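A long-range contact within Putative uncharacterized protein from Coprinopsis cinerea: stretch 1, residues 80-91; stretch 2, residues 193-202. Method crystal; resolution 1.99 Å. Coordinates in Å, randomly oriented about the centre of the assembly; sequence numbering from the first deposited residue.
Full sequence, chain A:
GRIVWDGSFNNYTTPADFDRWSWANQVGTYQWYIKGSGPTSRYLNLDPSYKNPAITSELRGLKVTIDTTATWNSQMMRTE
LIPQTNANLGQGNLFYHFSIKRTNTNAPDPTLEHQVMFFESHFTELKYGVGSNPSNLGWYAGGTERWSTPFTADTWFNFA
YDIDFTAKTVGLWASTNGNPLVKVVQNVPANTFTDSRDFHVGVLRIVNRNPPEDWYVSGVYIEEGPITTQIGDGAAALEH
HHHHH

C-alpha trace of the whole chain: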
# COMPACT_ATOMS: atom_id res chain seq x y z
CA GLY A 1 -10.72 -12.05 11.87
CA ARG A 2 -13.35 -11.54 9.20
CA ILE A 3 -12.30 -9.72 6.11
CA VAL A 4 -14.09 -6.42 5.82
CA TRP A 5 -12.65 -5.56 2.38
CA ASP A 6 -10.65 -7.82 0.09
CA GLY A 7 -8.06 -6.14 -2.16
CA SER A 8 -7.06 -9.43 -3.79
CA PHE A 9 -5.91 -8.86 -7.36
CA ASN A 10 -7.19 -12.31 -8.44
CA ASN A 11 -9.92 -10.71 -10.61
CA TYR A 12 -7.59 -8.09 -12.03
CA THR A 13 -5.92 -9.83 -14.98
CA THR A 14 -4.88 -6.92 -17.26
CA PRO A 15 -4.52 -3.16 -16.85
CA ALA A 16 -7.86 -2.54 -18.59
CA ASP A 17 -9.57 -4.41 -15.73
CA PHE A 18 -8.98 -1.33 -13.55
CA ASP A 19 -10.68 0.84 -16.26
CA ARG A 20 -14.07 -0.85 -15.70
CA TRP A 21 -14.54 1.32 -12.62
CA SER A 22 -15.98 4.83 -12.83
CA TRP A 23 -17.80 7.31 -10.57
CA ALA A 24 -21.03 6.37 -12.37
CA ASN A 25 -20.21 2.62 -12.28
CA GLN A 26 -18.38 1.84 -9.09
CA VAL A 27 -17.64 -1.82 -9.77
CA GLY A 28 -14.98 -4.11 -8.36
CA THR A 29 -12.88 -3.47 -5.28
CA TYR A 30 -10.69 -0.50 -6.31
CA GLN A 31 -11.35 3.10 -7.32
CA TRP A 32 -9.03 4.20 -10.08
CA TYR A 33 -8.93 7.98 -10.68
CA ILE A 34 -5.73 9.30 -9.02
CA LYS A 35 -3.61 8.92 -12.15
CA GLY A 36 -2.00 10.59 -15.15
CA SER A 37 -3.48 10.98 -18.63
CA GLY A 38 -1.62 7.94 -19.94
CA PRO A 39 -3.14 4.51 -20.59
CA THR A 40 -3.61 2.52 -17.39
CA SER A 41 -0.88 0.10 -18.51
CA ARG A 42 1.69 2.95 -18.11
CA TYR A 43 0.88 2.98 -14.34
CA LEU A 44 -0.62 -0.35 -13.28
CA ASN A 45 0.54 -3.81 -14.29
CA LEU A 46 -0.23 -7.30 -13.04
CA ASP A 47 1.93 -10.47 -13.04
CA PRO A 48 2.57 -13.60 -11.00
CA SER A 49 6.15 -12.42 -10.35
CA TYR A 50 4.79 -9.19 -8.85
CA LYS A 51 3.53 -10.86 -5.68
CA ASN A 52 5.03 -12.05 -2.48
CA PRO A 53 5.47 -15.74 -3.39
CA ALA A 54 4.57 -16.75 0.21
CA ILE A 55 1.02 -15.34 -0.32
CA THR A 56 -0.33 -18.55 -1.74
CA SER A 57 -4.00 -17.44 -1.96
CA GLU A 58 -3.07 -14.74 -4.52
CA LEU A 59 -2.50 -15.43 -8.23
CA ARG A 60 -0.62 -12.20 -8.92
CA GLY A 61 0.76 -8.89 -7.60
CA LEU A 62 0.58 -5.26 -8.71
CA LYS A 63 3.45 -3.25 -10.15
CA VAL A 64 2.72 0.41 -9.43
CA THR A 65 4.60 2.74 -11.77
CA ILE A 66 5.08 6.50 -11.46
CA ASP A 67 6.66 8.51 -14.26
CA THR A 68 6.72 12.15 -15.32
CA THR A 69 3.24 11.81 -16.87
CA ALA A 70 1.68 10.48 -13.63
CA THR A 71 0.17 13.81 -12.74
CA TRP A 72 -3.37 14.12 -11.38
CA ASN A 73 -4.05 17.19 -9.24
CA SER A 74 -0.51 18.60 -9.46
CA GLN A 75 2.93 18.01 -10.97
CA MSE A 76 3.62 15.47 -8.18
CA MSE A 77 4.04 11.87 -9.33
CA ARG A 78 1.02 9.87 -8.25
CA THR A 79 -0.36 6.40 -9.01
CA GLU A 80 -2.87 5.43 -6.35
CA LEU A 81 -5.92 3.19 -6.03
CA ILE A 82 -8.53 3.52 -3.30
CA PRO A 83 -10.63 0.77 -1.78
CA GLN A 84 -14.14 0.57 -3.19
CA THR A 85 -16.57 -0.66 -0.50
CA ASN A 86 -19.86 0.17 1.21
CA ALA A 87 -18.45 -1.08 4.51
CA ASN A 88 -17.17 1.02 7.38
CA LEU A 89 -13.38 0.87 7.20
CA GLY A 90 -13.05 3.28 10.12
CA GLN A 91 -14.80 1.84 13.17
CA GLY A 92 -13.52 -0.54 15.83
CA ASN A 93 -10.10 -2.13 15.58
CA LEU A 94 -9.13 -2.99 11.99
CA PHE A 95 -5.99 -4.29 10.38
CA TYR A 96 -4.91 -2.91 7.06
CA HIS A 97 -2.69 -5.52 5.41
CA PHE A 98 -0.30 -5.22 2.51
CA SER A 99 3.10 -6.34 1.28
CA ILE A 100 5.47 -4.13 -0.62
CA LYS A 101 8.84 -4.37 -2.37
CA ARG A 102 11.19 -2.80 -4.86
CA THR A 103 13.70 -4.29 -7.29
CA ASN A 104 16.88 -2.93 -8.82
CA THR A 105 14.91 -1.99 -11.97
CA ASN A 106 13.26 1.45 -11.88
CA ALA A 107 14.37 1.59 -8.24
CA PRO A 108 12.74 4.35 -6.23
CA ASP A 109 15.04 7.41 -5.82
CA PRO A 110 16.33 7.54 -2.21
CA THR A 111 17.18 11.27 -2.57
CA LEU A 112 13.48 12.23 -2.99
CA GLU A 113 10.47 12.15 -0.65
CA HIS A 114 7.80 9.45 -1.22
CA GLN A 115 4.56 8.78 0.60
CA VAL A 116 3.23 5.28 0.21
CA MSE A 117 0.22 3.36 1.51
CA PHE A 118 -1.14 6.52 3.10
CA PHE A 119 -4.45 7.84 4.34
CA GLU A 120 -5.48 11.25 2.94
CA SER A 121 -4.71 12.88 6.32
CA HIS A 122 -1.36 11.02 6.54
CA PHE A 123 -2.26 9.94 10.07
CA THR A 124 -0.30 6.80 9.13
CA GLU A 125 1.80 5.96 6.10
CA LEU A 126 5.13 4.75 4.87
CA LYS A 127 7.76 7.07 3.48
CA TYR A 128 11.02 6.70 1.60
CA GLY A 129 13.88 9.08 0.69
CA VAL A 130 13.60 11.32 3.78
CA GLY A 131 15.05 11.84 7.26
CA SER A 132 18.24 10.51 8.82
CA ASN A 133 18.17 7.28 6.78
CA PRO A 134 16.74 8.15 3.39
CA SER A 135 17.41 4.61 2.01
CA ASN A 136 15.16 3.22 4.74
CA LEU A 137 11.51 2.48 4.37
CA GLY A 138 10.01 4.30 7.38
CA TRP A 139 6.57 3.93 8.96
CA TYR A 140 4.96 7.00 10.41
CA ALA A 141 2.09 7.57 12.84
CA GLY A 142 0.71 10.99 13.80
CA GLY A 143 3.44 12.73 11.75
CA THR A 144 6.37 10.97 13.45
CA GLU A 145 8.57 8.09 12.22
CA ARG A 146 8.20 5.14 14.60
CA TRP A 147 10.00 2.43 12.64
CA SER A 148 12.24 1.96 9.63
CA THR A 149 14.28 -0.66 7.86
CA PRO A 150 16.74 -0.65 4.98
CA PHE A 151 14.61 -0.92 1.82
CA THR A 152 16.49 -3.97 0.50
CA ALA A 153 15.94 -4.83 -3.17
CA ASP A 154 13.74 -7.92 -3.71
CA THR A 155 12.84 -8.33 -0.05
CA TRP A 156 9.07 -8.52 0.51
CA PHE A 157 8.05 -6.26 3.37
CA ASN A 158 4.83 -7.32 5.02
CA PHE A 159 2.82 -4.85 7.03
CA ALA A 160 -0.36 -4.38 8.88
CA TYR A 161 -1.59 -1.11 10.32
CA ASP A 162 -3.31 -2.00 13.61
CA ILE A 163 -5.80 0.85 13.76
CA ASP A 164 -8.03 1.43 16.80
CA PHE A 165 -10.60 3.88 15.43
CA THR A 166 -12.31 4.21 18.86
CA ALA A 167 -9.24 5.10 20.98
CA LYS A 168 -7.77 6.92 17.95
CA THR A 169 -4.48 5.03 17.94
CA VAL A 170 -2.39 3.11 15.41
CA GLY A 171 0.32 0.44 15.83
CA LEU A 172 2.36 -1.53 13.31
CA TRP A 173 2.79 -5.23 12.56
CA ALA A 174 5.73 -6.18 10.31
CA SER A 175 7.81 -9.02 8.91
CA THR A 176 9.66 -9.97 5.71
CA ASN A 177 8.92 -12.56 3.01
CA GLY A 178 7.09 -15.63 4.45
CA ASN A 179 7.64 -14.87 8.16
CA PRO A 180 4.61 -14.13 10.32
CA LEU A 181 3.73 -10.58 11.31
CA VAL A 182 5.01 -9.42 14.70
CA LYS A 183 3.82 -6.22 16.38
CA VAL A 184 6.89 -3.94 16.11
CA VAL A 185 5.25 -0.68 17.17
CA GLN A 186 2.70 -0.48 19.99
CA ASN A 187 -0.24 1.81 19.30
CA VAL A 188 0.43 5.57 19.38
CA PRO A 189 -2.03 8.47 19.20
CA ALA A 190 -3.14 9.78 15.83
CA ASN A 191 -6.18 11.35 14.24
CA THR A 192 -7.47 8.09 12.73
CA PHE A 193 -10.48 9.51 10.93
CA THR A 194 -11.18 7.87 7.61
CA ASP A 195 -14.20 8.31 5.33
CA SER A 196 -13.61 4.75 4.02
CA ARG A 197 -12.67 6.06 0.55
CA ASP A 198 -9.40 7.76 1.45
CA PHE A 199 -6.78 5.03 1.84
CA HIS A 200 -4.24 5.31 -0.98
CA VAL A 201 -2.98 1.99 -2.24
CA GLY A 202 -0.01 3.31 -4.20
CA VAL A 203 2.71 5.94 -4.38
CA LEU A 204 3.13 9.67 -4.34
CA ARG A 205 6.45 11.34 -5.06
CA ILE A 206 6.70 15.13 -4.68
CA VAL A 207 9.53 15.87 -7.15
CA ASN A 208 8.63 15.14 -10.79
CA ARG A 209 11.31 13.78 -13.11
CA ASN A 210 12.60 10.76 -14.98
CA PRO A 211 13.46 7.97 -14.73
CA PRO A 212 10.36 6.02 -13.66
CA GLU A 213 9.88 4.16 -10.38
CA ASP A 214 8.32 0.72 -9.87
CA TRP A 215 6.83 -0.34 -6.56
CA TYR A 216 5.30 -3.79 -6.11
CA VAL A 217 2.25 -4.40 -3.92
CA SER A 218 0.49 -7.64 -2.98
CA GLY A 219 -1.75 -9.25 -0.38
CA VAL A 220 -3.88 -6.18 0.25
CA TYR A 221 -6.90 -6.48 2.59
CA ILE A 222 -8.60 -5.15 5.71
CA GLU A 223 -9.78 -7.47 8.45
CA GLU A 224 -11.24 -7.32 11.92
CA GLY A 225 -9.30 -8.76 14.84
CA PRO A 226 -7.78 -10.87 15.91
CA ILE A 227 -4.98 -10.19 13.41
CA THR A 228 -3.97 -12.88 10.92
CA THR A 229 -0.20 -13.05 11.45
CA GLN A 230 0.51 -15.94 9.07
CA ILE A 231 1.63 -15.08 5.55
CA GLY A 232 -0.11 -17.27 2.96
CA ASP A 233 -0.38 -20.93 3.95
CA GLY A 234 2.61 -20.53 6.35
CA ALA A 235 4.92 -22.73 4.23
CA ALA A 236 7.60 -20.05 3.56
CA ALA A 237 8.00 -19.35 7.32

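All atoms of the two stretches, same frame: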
# COMPACT_ATOMS: atom_id res chain seq x y z
N GLU A 80 -2.25 5.87 -7.60
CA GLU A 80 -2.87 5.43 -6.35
C GLU A 80 -4.27 4.88 -6.62
O GLU A 80 -5.06 5.50 -7.32
CB GLU A 80 -2.95 6.60 -5.36
CG GLU A 80 -1.85 7.62 -5.60
CD GLU A 80 -1.84 8.80 -4.68
OE1 GLU A 80 -2.81 9.04 -3.93
OE2 GLU A 80 -0.82 9.52 -4.71
N LEU A 81 -4.55 3.71 -6.07
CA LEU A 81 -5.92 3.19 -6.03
C LEU A 81 -6.50 3.43 -4.66
O LEU A 81 -5.76 3.66 -3.71
CB LEU A 81 -5.90 1.69 -6.32
CG LEU A 81 -5.40 1.27 -7.70
CD1 LEU A 81 -4.70 -0.08 -7.64
CD2 LEU A 81 -6.54 1.25 -8.72
N ILE A 82 -7.82 3.36 -4.56
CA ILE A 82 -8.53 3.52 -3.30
C ILE A 82 -9.51 2.36 -3.15
O ILE A 82 -10.09 1.92 -4.13
CB ILE A 82 -9.35 4.82 -3.24
CG1 ILE A 82 -8.53 6.05 -3.65
CG2 ILE A 82 -10.00 5.00 -1.87
CD1 ILE A 82 -7.51 6.50 -2.64
N PRO A 83 -9.65 1.83 -1.93
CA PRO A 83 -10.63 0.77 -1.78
C PRO A 83 -12.02 1.23 -2.18
O PRO A 83 -12.42 2.34 -1.83
CB PRO A 83 -10.59 0.47 -0.29
CG PRO A 83 -9.19 0.79 0.10
CD PRO A 83 -8.86 2.02 -0.71
N GLN A 84 -12.73 0.38 -2.91
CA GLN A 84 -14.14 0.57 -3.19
C GLN A 84 -14.91 -0.40 -2.31
O GLN A 84 -14.76 -1.61 -2.44
CB GLN A 84 -14.44 0.26 -4.66
CG GLN A 84 -15.93 0.34 -5.03
CD GLN A 84 -16.46 1.76 -4.99
OE1 GLN A 84 -15.99 2.63 -5.72
NE2 GLN A 84 -17.48 1.98 -4.18
N THR A 85 -15.74 0.15 -1.40
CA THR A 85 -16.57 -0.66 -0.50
C THR A 85 -17.70 0.18 0.05
O THR A 85 -17.59 1.39 0.11
CB THR A 85 -15.75 -1.20 0.70
OG1 THR A 85 -16.59 -1.94 1.58
CG2 THR A 85 -15.08 -0.07 1.49
N ASN A 86 -18.79 -0.48 0.45
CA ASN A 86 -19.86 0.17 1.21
C ASN A 86 -19.70 -0.01 2.70
O ASN A 86 -20.46 0.55 3.47
CB ASN A 86 -21.22 -0.40 0.83
CG ASN A 86 -21.63 -0.04 -0.58
OD1 ASN A 86 -21.10 0.89 -1.21
ND2 ASN A 86 -22.60 -0.78 -1.09
N ALA A 87 -18.72 -0.82 3.10
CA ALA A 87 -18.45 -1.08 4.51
C ALA A 87 -17.84 0.10 5.24
O ALA A 87 -17.29 1.01 4.63
CB ALA A 87 -17.52 -2.28 4.64
N ASN A 88 -17.86 0.04 6.57
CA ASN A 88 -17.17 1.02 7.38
C ASN A 88 -15.75 0.56 7.65
O ASN A 88 -15.53 -0.38 8.42
CB ASN A 88 -17.93 1.28 8.70
CG ASN A 88 -17.46 2.52 9.43
OD1 ASN A 88 -16.31 2.93 9.30
ND2 ASN A 88 -18.34 3.13 10.20
N LEU A 89 -14.78 1.21 7.01
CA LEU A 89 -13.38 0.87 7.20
C LEU A 89 -12.72 1.70 8.32
O LEU A 89 -11.49 1.75 8.42
CB LEU A 89 -12.62 1.06 5.89
CG LEU A 89 -13.21 0.37 4.67
CD1 LEU A 89 -12.36 0.67 3.43
CD2 LEU A 89 -13.29 -1.14 4.91
N GLY A 90 -13.55 2.35 9.14
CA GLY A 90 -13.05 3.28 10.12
C GLY A 90 -13.77 3.24 11.46
O GLY A 90 -13.83 4.25 12.16
N GLN A 91 -14.30 2.08 11.81
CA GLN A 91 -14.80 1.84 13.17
C GLN A 91 -14.16 0.60 13.78
O GLN A 91 -13.77 -0.32 13.07
CB GLN A 91 -16.32 1.67 13.16
CG GLN A 91 -16.79 0.38 12.55
CD GLN A 91 -18.29 0.27 12.50
OE1 GLN A 91 -18.86 -0.50 11.70
NE2 GLN A 91 -18.94 1.01 13.35
N PHE A 193 -9.27 9.39 11.70
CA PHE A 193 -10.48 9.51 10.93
C PHE A 193 -10.24 9.06 9.50
O PHE A 193 -9.29 9.49 8.84
CB PHE A 193 -11.06 10.93 10.89
CG PHE A 193 -12.23 11.05 9.95
CD1 PHE A 193 -13.47 10.56 10.32
CD2 PHE A 193 -12.07 11.58 8.68
CE1 PHE A 193 -14.54 10.63 9.45
CE2 PHE A 193 -13.14 11.65 7.81
CZ PHE A 193 -14.38 11.18 8.20
N THR A 194 -11.10 8.17 9.03
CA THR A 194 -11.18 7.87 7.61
C THR A 194 -12.63 7.90 7.16
O THR A 194 -13.52 7.54 7.94
CB THR A 194 -10.55 6.50 7.29
OG1 THR A 194 -10.85 6.14 5.96
CG2 THR A 194 -11.10 5.42 8.21
N ASP A 195 -12.86 8.32 5.93
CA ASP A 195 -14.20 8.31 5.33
C ASP A 195 -14.46 7.02 4.54
O ASP A 195 -15.42 6.92 3.77
CB ASP A 195 -14.39 9.55 4.46
CG ASP A 195 -13.54 9.55 3.19
OD1 ASP A 195 -12.81 8.60 2.90
OD2 ASP A 195 -13.61 10.54 2.47
N SER A 196 -13.57 6.04 4.71
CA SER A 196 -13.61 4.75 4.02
C SER A 196 -13.45 4.80 2.49
O SER A 196 -13.61 3.79 1.83
CB SER A 196 -14.87 3.96 4.41
OG SER A 196 -14.94 3.83 5.80
N ARG A 197 -13.09 5.96 1.94
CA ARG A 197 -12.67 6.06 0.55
C ARG A 197 -11.48 7.00 0.43
O ARG A 197 -11.40 7.83 -0.49
CB ARG A 197 -13.83 6.51 -0.35
CG ARG A 197 -14.40 7.86 0.04
CD ARG A 197 -15.65 8.19 -0.75
NE ARG A 197 -16.82 7.52 -0.18
CZ ARG A 197 -18.08 7.87 -0.42
NH1 ARG A 197 -18.35 8.90 -1.23
NH2 ARG A 197 -19.08 7.20 0.15
N ASP A 198 -10.55 6.87 1.38
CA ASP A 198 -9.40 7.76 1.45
C ASP A 198 -8.08 7.06 1.85
O ASP A 198 -7.14 7.72 2.27
CB ASP A 198 -9.70 8.92 2.41
CG ASP A 198 -9.90 8.46 3.84
OD1 ASP A 198 -9.73 7.25 4.10
OD2 ASP A 198 -10.24 9.32 4.69
N PHE A 199 -8.02 5.74 1.68
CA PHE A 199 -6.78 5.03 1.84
C PHE A 199 -6.13 4.78 0.47
O PHE A 199 -6.74 4.18 -0.43
CB PHE A 199 -7.01 3.72 2.59
CG PHE A 199 -5.74 2.97 2.87
CD1 PHE A 199 -4.79 3.49 3.74
CD2 PHE A 199 -5.48 1.76 2.25
CE1 PHE A 199 -3.61 2.82 3.99
CE2 PHE A 199 -4.29 1.08 2.50
CZ PHE A 199 -3.36 1.61 3.38
N HIS A 200 -4.89 5.24 0.32
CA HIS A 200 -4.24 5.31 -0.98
C HIS A 200 -3.31 4.13 -1.16
O HIS A 200 -2.21 4.10 -0.61
CB HIS A 200 -3.49 6.64 -1.13
CG HIS A 200 -4.41 7.82 -1.15
ND1 HIS A 200 -4.46 8.73 -2.19
CD2 HIS A 200 -5.38 8.19 -0.28
CE1 HIS A 200 -5.37 9.64 -1.93
NE2 HIS A 200 -5.95 9.34 -0.78
N VAL A 201 -3.78 3.15 -1.93
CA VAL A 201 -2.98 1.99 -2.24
C VAL A 201 -2.11 2.36 -3.43
O VAL A 201 -2.52 2.25 -4.58
CB VAL A 201 -3.85 0.77 -2.56
CG1 VAL A 201 -2.99 -0.41 -2.95
CG2 VAL A 201 -4.74 0.41 -1.37
N GLY A 202 -0.90 2.81 -3.15
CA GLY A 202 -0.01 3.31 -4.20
C GLY A 202 1.04 4.28 -3.70
O GLY A 202 1.43 4.24 -2.52
O HOH W 1 -14.73 2.97 -0.50
O HOH W 2 -15.87 5.51 7.27
O HOH W 3 -12.72 6.88 11.65

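The shortest polar contact between the stretches joins two side chains: His200 ND1 donates to Glu80 OE1 at 2.4 Å, with an N-H...acceptor angle of 159°. The carboxylate oxygen lies at the edge of the imidazole, near its plane, where the nitrogen's hydrogen points. The separation is very short for an N-H...O bond.

Beside it, the backbones pair as antiparallel strands. Leu81 N donates to Val201 O (2.9 Å, 169°), and Val201 N returns a bond to Leu81 O (2.7 Å, 147°), which makes Leu81 and Val201 a hydrogen-bonded pair. The neighbouring pair, Glu80 and Gly202, is of the non-hydrogen-bonded type, its CA atoms only 4.2 Å apart. An ideal CB on Gly202 would fall 2.7 Å from Glu80 CA, so the close approach depends on the absence of a side chain. Beyond the ladder, Ile82 CA approaches Phe199 O at 3.4 Å in a CA-H...O contact, and Pro83, which lacks an amide hydrogen, places its CD 3.0 Å from the same Phe199 O.

A second polar site lies in the loops, where Leu89 N donates to Ser196 OG (2.9 Å, 151°). Three waters bridge the stretches as well; the oxygen of water 1 lies 2.7 Å from both Pro83 O and Ser196 O and accepts from Thr85 N at 3.1 Å.

Packing fills in around these bonds. Ile82 CD1 sits 3.5 Å from the centroid of the His200 ring, 7° off its normal, a CH-pi contact over the face. Leu81 CB and Val201 CB, on the same sheet face, are 4.4 Å apart, while Pro83 CD meets Phe199 CB at 4.1 Å. Farther along, Gly90 CA lies 3.5 Å from Thr194 CG2; an ideal CB there would clash with that methyl. Altogether the stretches bury 651 Å², both sides summed.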